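PDB 4CIT: vanadium-dependent haloperoxidase from Zobellia galactanivorans, which probably uses vanadate to catalyse the oxidation of iodide by hydrogen peroxide, as a bacterial vanadium-dependent iodoperoxidase. Local coordinates for residues Arg47-Phe57 and Leu123-Leu133. Numbering follows the deposited sequence.
Sequences RVTEIMIHDIF and LIFSEDRMESL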
ATOM      1  N   ARG A  47       2.547 -14.289  -2.218  1.00 13.12           N
ATOM      2  CA  ARG A  47       3.284 -14.579  -3.422  1.00 12.17           C
ATOM      3  C   ARG A  47       3.439 -13.305  -4.262  1.00 12.15           C
ATOM      4  O   ARG A  47       4.500 -13.041  -4.841  1.00 11.69           O
ATOM      5  CB  ARG A  47       2.586 -15.656  -4.240  1.00 12.12           C
ATOM      6  CG  ARG A  47       3.269 -16.094  -5.531  1.00 13.07           C
ATOM      7  CD  ARG A  47       4.707 -16.481  -5.391  1.00 15.19           C
ATOM      8  NE  ARG A  47       4.899 -17.616  -4.484  1.00 15.77           N
ATOM      9  CZ  ARG A  47       4.846 -18.901  -4.873  1.00 18.71           C
ATOM     10  NH1 ARG A  47       4.645 -19.246  -6.150  1.00 18.54           N
ATOM     11  NH2 ARG A  47       5.074 -19.855  -3.982  1.00 21.83           N
ATOM     12  N   VAL A  48       2.379 -12.532  -4.401  1.00 12.01           N
ATOM     13  CA  VAL A  48       2.473 -11.315  -5.236  1.00 12.95           C
ATOM     14  C   VAL A  48       3.477 -10.335  -4.631  1.00 13.61           C
ATOM     15  O   VAL A  48       4.208  -9.653  -5.374  1.00 15.03           O
ATOM     16  CB  VAL A  48       1.092 -10.745  -5.628  1.00 14.58           C
ATOM     17  CG1 VAL A  48       0.606  -9.930  -4.536  1.00 15.64           C
ATOM     18  CG2 VAL A  48       1.195  -9.929  -6.957  1.00 15.64           C
ATOM     19  N   THR A  49       3.504 -10.297  -3.329  1.00 13.13           N
ATOM     20  CA  THR A  49       4.471  -9.505  -2.606  1.00 15.48           C
ATOM     21  C   THR A  49       5.902  -9.884  -2.990  1.00 16.39           C
ATOM     22  O   THR A  49       6.800  -8.997  -3.311  1.00 17.30           O
ATOM     23  CB  THR A  49       4.211  -9.517  -1.077  1.00 15.70           C
ATOM     24  OG1 THR A  49       2.952  -8.877  -0.796  1.00 17.14           O
ATOM     25  CG2 THR A  49       5.222  -8.725  -0.357  1.00 17.78           C
ATOM     26  N   GLU A  50       6.153 -11.162  -2.942  1.00 15.12           N
ATOM     27  CA  GLU A  50       7.489 -11.686  -3.291  1.00 17.34           C
ATOM     28  C   GLU A  50       7.857 -11.390  -4.742  1.00 15.96           C
ATOM     29  O   GLU A  50       8.971 -10.921  -5.027  1.00 17.02           O
ATOM     30  CB  GLU A  50       7.535 -13.190  -3.067  1.00 19.80           C
ATOM     31  CG  GLU A  50       7.414 -13.579  -1.624  1.00 25.64           C
ATOM     32  CD  GLU A  50       6.888 -15.025  -1.445  1.00 33.63           C
ATOM     33  OE1 GLU A  50       6.751 -15.770  -2.438  1.00 43.54           O
ATOM     34  OE2 GLU A  50       6.573 -15.421  -0.299  1.00 44.19           O
ATOM     35  N   ILE A  51       6.890 -11.529  -5.637  1.00 13.60           N
ATOM     36  CA  ILE A  51       7.129 -11.271  -7.036  1.00 13.37           C
ATOM     37  C   ILE A  51       7.430  -9.790  -7.296  1.00 15.21           C
ATOM     38  O   ILE A  51       8.284  -9.445  -8.124  1.00 15.48           O
ATOM     39  CB  ILE A  51       5.957 -11.748  -7.899  1.00 14.57           C
ATOM     40  CG1 ILE A  51       5.763 -13.268  -7.653  1.00 16.04           C
ATOM     41  CG2 ILE A  51       6.156 -11.320  -9.380  1.00 14.34           C
ATOM     42  CD1 ILE A  51       4.534 -13.824  -8.408  1.00 16.86           C
ATOM     43  N   MET A  52       6.706  -8.917  -6.597  0.80 15.53           N
ATOM     44  CA  MET A  52       6.937  -7.481  -6.646  0.80 17.86           C
ATOM     45  C   MET A  52       8.344  -7.049  -6.355  0.80 18.35           C
ATOM     46  O   MET A  52       8.871  -6.167  -7.053  0.80 22.36           O
ATOM     47  CB  MET A  52       5.954  -6.737  -5.690  0.80 18.03           C
ATOM     48  CG  MET A  52       4.646  -6.410  -6.400  0.80 19.50           C
ATOM     49  SD  MET A  52       3.660  -5.281  -5.288  0.80 24.69           S
ATOM     50  CE  MET A  52       3.863  -5.953  -3.719  0.80 19.79           C
ATOM     51  N   ILE A  53       8.912  -7.666  -5.351  1.00 18.54           N
ATOM     52  CA  ILE A  53      10.315  -7.469  -4.994  1.00 23.89           C
ATOM     53  C   ILE A  53      11.188  -7.890  -6.155  1.00 23.07           C
ATOM     54  O   ILE A  53      11.991  -7.094  -6.706  1.00 21.26           O
ATOM     55  CB  ILE A  53      10.746  -8.288  -3.816  1.00 27.08           C
ATOM     56  CG1 ILE A  53       9.937  -7.921  -2.564  1.00 31.44           C
ATOM     57  CG2 ILE A  53      12.240  -8.043  -3.543  1.00 32.77           C
ATOM     58  CD1 ILE A  53      10.228  -8.866  -1.415  1.00 31.34           C
ATOM     59  N   HIS A  54      10.975  -9.122  -6.599  1.00 18.91           N
ATOM     60  CA  HIS A  54      11.731  -9.610  -7.740  1.00 20.48           C
ATOM     61  C   HIS A  54      11.659  -8.720  -9.005  1.00 20.77           C
ATOM     62  O   HIS A  54      12.718  -8.489  -9.675  1.00 16.60           O
ATOM     63  CB  HIS A  54      11.343 -11.086  -8.056  1.00 20.34           C
ATOM     64  CG  HIS A  54      12.059 -11.606  -9.238  1.00 23.74           C
ATOM     65  ND1 HIS A  54      13.395 -11.960  -9.196  1.00 29.20           N
ATOM     66  CD2 HIS A  54      11.682 -11.714 -10.533  1.00 27.28           C
ATOM     67  CE1 HIS A  54      13.785 -12.345 -10.396  1.00 28.65           C
ATOM     68  NE2 HIS A  54      12.767 -12.209 -11.226  1.00 28.55           N
ATOM     69  N   ASP A  55      10.476  -8.191  -9.362  1.00 16.70           N
ATOM     70  CA  ASP A  55      10.228  -7.480 -10.602  1.00 18.69           C
ATOM     71  C   ASP A  55      10.507  -5.962 -10.479  1.00 20.26           C
ATOM     72  O   ASP A  55      10.378  -5.208 -11.471  1.00 23.71           O
ATOM     73  CB  ASP A  55       8.748  -7.672 -11.041  1.00 18.21           C
ATOM     74  CG  ASP A  55       8.446  -9.083 -11.566  1.00 20.18           C
ATOM     75  OD1 ASP A  55       9.379  -9.876 -11.795  1.00 16.90           O
ATOM     76  OD2 ASP A  55       7.242  -9.418 -11.808  1.00 20.12           O
ATOM     77  N   ILE A  56      10.824  -5.563  -9.258  1.00 17.08           N
ATOM     78  CA  ILE A  56      11.227  -4.187  -8.907  1.00 22.35           C
ATOM     79  C   ILE A  56      10.124  -3.164  -9.211  1.00 18.42           C
ATOM     80  O   ILE A  56      10.283  -2.148  -9.869  1.00 20.14           O
ATOM     81  CB  ILE A  56      12.616  -3.798  -9.445  1.00 28.37           C
ATOM     82  CG1 ILE A  56      13.535  -5.056  -9.411  1.00 30.87           C
ATOM     83  CG2 ILE A  56      13.189  -2.718  -8.553  1.00 30.32           C
ATOM     84  CD1 ILE A  56      14.949  -4.798  -9.869  1.00 33.63           C
ATOM     85  N   PHE A  57       8.998  -3.433  -8.596  1.00 16.70           N
ATOM     86  CA  PHE A  57       7.913  -2.457  -8.556  1.00 16.60           C
ATOM     87  C   PHE A  57       8.156  -1.341  -7.567  1.00 15.35           C
ATOM     88  O   PHE A  57       8.517  -1.550  -6.428  1.00 17.96           O
ATOM     89  CB  PHE A  57       6.594  -3.165  -8.363  1.00 16.46           C
ATOM     90  CG  PHE A  57       6.104  -3.843  -9.613  1.00 16.52           C
ATOM     91  CD1 PHE A  57       5.540  -3.106 -10.634  1.00 18.48           C
ATOM     92  CD2 PHE A  57       6.259  -5.215  -9.811  1.00 17.87           C
ATOM     93  CE1 PHE A  57       5.130  -3.685 -11.845  1.00 20.09           C
ATOM     94  CE2 PHE A  57       5.844  -5.797 -10.973  1.00 18.25           C
ATOM     95  CZ  PHE A  57       5.260  -5.054 -11.996  1.00 20.38           C
ATOM     96  N   LEU A 123      -1.013  -8.380 -13.200  1.00 13.97           N
ATOM     97  CA  LEU A 123      -0.449  -7.091 -12.718  1.00 14.08           C
ATOM     98  C   LEU A 123       1.061  -7.158 -12.408  1.00 15.68           C
ATOM     99  O   LEU A 123       1.683  -6.141 -12.217  1.00 17.88           O
ATOM    100  CB  LEU A 123      -1.211  -6.675 -11.476  1.00 13.41           C
ATOM    101  CG  LEU A 123      -2.571  -6.132 -11.726  1.00 14.87           C
ATOM    102  CD1 LEU A 123      -3.439  -6.181 -10.428  1.00 14.61           C
ATOM    103  CD2 LEU A 123      -2.412  -4.730 -12.240  1.00 15.76           C
ATOM    104  N   ILE A 124       1.634  -8.343 -12.413  1.00 16.53           N
ATOM    105  CA  ILE A 124       3.087  -8.479 -12.291  1.00 15.62           C
ATOM    106  C   ILE A 124       3.753  -8.938 -13.583  1.00 18.52           C
ATOM    107  O   ILE A 124       3.099  -9.272 -14.496  1.00 17.38           O
ATOM    108  CB  ILE A 124       3.548  -9.263 -11.040  1.00 15.39           C
ATOM    109  CG1 ILE A 124       2.895 -10.604 -10.804  1.00 16.16           C
ATOM    110  CG2 ILE A 124       3.300  -8.462  -9.799  1.00 16.44           C
ATOM    111  CD1 ILE A 124       3.114 -11.581 -11.887  1.00 18.17           C
ATOM    112  N   PHE A 125       5.093  -8.915 -13.634  1.00 19.14           N
ATOM    113  CA  PHE A 125       5.829  -9.313 -14.849  1.00 21.21           C
ATOM    114  C   PHE A 125       6.141 -10.784 -14.883  1.00 18.55           C
ATOM    115  O   PHE A 125       5.877 -11.395 -15.893  1.00 21.32           O
ATOM    116  CB  PHE A 125       7.126  -8.475 -15.056  1.00 26.98           C
ATOM    117  CG  PHE A 125       6.859  -7.135 -15.694  1.00 33.85           C
ATOM    118  CD1 PHE A 125       6.506  -7.050 -17.064  1.00 40.74           C
ATOM    119  CD2 PHE A 125       6.939  -5.936 -14.954  1.00 41.10           C
ATOM    120  CE1 PHE A 125       6.241  -5.794 -17.660  1.00 40.20           C
ATOM    121  CE2 PHE A 125       6.644  -4.697 -15.548  1.00 39.88           C
ATOM    122  CZ  PHE A 125       6.315  -4.631 -16.898  1.00 38.64           C
ATOM    123  N   SER A 126       6.592 -11.354 -13.794  1.00 18.02           N
ATOM    124  CA  SER A 126       6.988 -12.785 -13.707  1.00 17.96           C
ATOM    125  C   SER A 126       5.717 -13.640 -13.411  1.00 16.68           C
ATOM    126  O   SER A 126       5.554 -14.156 -12.328  1.00 16.20           O
ATOM    127  CB  SER A 126       8.047 -12.961 -12.640  1.00 23.28           C
ATOM    128  OG  SER A 126       9.209 -12.165 -12.922  1.00 21.20           O
ATOM    129  N   GLU A 127       4.862 -13.762 -14.410  1.00 17.12           N
ATOM    130  CA  GLU A 127       3.564 -14.436 -14.332  1.00 17.85           C
ATOM    131  C   GLU A 127       3.687 -15.905 -13.951  1.00 19.10           C
ATOM    132  O   GLU A 127       2.895 -16.434 -13.182  1.00 17.20           O
ATOM    133  CB  GLU A 127       2.830 -14.310 -15.691  1.00 19.95           C
ATOM    134  CG  GLU A 127       2.442 -12.887 -16.038  1.00 22.77           C
ATOM    135  CD  GLU A 127       1.277 -12.775 -17.014  1.00 27.59           C
ATOM    136  OE1 GLU A 127       0.791 -13.825 -17.447  1.00 29.31           O
ATOM    137  OE2 GLU A 127       0.814 -11.642 -17.330  1.00 31.05           O
ATOM    138  N   ASP A 128       4.777 -16.527 -14.389  1.00 18.08           N
ATOM    139  CA  ASP A 128       5.050 -17.915 -14.072  1.00 19.58           C
ATOM    140  C   ASP A 128       5.130 -18.205 -12.577  1.00 18.83           C
ATOM    141  O   ASP A 128       4.828 -19.330 -12.114  1.00 15.84           O
ATOM    142  CB  ASP A 128       6.285 -18.419 -14.834  1.00 24.78           C
ATOM    143  CG  ASP A 128       7.570 -17.799 -14.365  1.00 32.49           C
ATOM    144  OD1 ASP A 128       7.625 -16.609 -13.981  1.00 29.35           O
ATOM    145  OD2 ASP A 128       8.578 -18.512 -14.480  1.00 44.15           O
ATOM    146  N   ARG A 129       5.536 -17.197 -11.810  1.00 16.32           N
ATOM    147  CA  ARG A 129       5.613 -17.332 -10.377  1.00 15.69           C
ATOM    148  C   ARG A 129       4.281 -17.263  -9.687  1.00 14.67           C
ATOM    149  O   ARG A 129       4.172 -17.772  -8.619  1.00 18.12           O
ATOM    150  CB  ARG A 129       6.582 -16.315  -9.762  1.00 18.78           C
ATOM    151  CG  ARG A 129       7.979 -16.446 -10.395  1.00 20.36           C
ATOM    152  CD  ARG A 129       8.961 -15.439  -9.780  1.00 22.15           C
ATOM    153  NE  ARG A 129      10.323 -15.646 -10.287  1.00 24.31           N
ATOM    154  CZ  ARG A 129      11.441 -15.452  -9.557  1.00 25.67           C
ATOM    155  NH1 ARG A 129      11.407 -14.981  -8.311  1.00 26.92           N
ATOM    156  NH2 ARG A 129      12.611 -15.745 -10.095  1.00 29.21           N
ATOM    157  N   MET A 130       3.297 -16.578 -10.257  0.80 14.99           N
ATOM    158  CA  MET A 130       1.889 -16.734  -9.745  0.80 15.30           C
ATOM    159  C   MET A 130       1.296 -18.023 -10.254  0.80 15.83           C
ATOM    160  O   MET A 130       0.571 -18.683  -9.528  0.80 15.25           O
ATOM    161  CB  MET A 130       0.974 -15.609 -10.145  0.80 14.03           C
ATOM    162  CG  MET A 130       1.110 -14.286  -9.428  0.80 15.93           C
ATOM    163  SD  MET A 130       0.764 -14.265  -7.667  0.80 12.12           S
ATOM    164  CE  MET A 130      -0.743 -15.247  -7.615  0.80 11.67           C
ATOM    165  N   GLU A 131       1.557 -18.355 -11.513  1.00 14.70           N
ATOM    166  CA  GLU A 131       0.971 -19.559 -12.075  1.00 16.97           C
ATOM    167  C   GLU A 131       1.392 -20.801 -11.273  1.00 16.59           C
ATOM    168  O   GLU A 131       0.631 -21.737 -11.179  1.00 15.22           O
ATOM    169  CB  GLU A 131       1.350 -19.711 -13.542  1.00 18.66           C
ATOM    170  CG  GLU A 131       0.656 -18.694 -14.418  1.00 20.60           C
ATOM    171  CD  GLU A 131       1.287 -18.594 -15.824  1.00 23.57           C
ATOM    172  OE1 GLU A 131       2.417 -19.113 -16.082  1.00 26.08           O
ATOM    173  OE2 GLU A 131       0.664 -17.981 -16.645  1.00 27.86           O
ATOM    174  N   SER A 132       2.615 -20.839 -10.715  1.00 15.07           N
ATOM    175  CA  SER A 132       3.045 -21.983  -9.927  1.00 17.10           C
ATOM    176  C   SER A 132       2.217 -22.139  -8.669  1.00 16.92           C
ATOM    177  O   SER A 132       1.835 -23.273  -8.300  1.00 15.62           O
ATOM    178  CB  SER A 132       4.583 -21.997  -9.588  1.00 19.46           C
ATOM    179  OG  SER A 132       4.819 -20.755  -8.947  1.00 23.93           O
ATOM    180  N   LEU A 133       1.894 -21.032  -8.013  1.00 15.16           N
ATOM    181  CA  LEU A 133       1.126 -21.084  -6.779  1.00 15.07           C
ATOM    182  C   LEU A 133      -0.304 -21.549  -7.152  1.00 13.81           C
ATOM    183  O   LEU A 133      -0.858 -22.466  -6.531  1.00 13.75           O
ATOM    184  CB  LEU A 133       0.970 -19.698  -6.169  1.00 15.74           C
ATOM    185  CG  LEU A 133      -0.051 -19.606  -5.006  1.00 17.01           C
ATOM    186  CD1 LEU A 133       0.436 -20.421  -3.846  1.00 22.95           C
ATOM    187  CD2 LEU A 133      -0.300 -18.164  -4.581  1.00 18.96           C
TER
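Asp55 sets its carboxylate anti to its own carbonyl carbon (chi1 -72°), which turns both oxygens to Phe125 and Ser126. Ser126 OG, likewise anti to its carbonyl carbon, faces the acid. Ser126 OG donates to the syn lone pair of Asp55 OD1 at 2.6 Å. Asp55 OD2 takes two backbone bonds, from Ser126 N at 2.8 Å and Phe125 N at 2.9 Å. Both amides come from the same face of the carboxylate, Phe125 N more steeply from above its plane. Three bonds thus fix the rotation of the acid. With an alanine here, both amides and the Ser126 hydroxyl would probably lose their acceptors, and the inverse gamma turn centred on Ser126 could shift.

Beside the acid, the Arg129 guanidinium lies flat on the His54 ring, centres 3.8 Å apart and planes at 15°. Ser126 OG sits at the edge of the same ring. One turn before Asp55, Ile51 CG2 packs on Ile124 CG1 at 3.6 Å, while Ile51 CD1 reaches Arg129 CB and Met130 CG. Ile124 CG2 touches both Val48 CG2 and Phe57 CE2. The Phe57 and Phe125 rings are nearly parallel but slid apart, with little overlap. At the far end, Arg47 NH1 donates to Arg129 O at 2.9 Å, in its guanidinium plane. Arg47 NE makes a salt bridge with Glu50 OE1, its hydrogen bond weak. Helix 59-80 covers Met52 through Ala62 and Phe66.

The axes of helix segments 47-55 and 128-133 run nearly antiparallel, at 160°, with a closest approach of 9.9 Å. A Schellman motif closes helix 38-55 at Ile56, and Asp55 in its last turn bonds the inverse gamma turn that leads into helix 128-144.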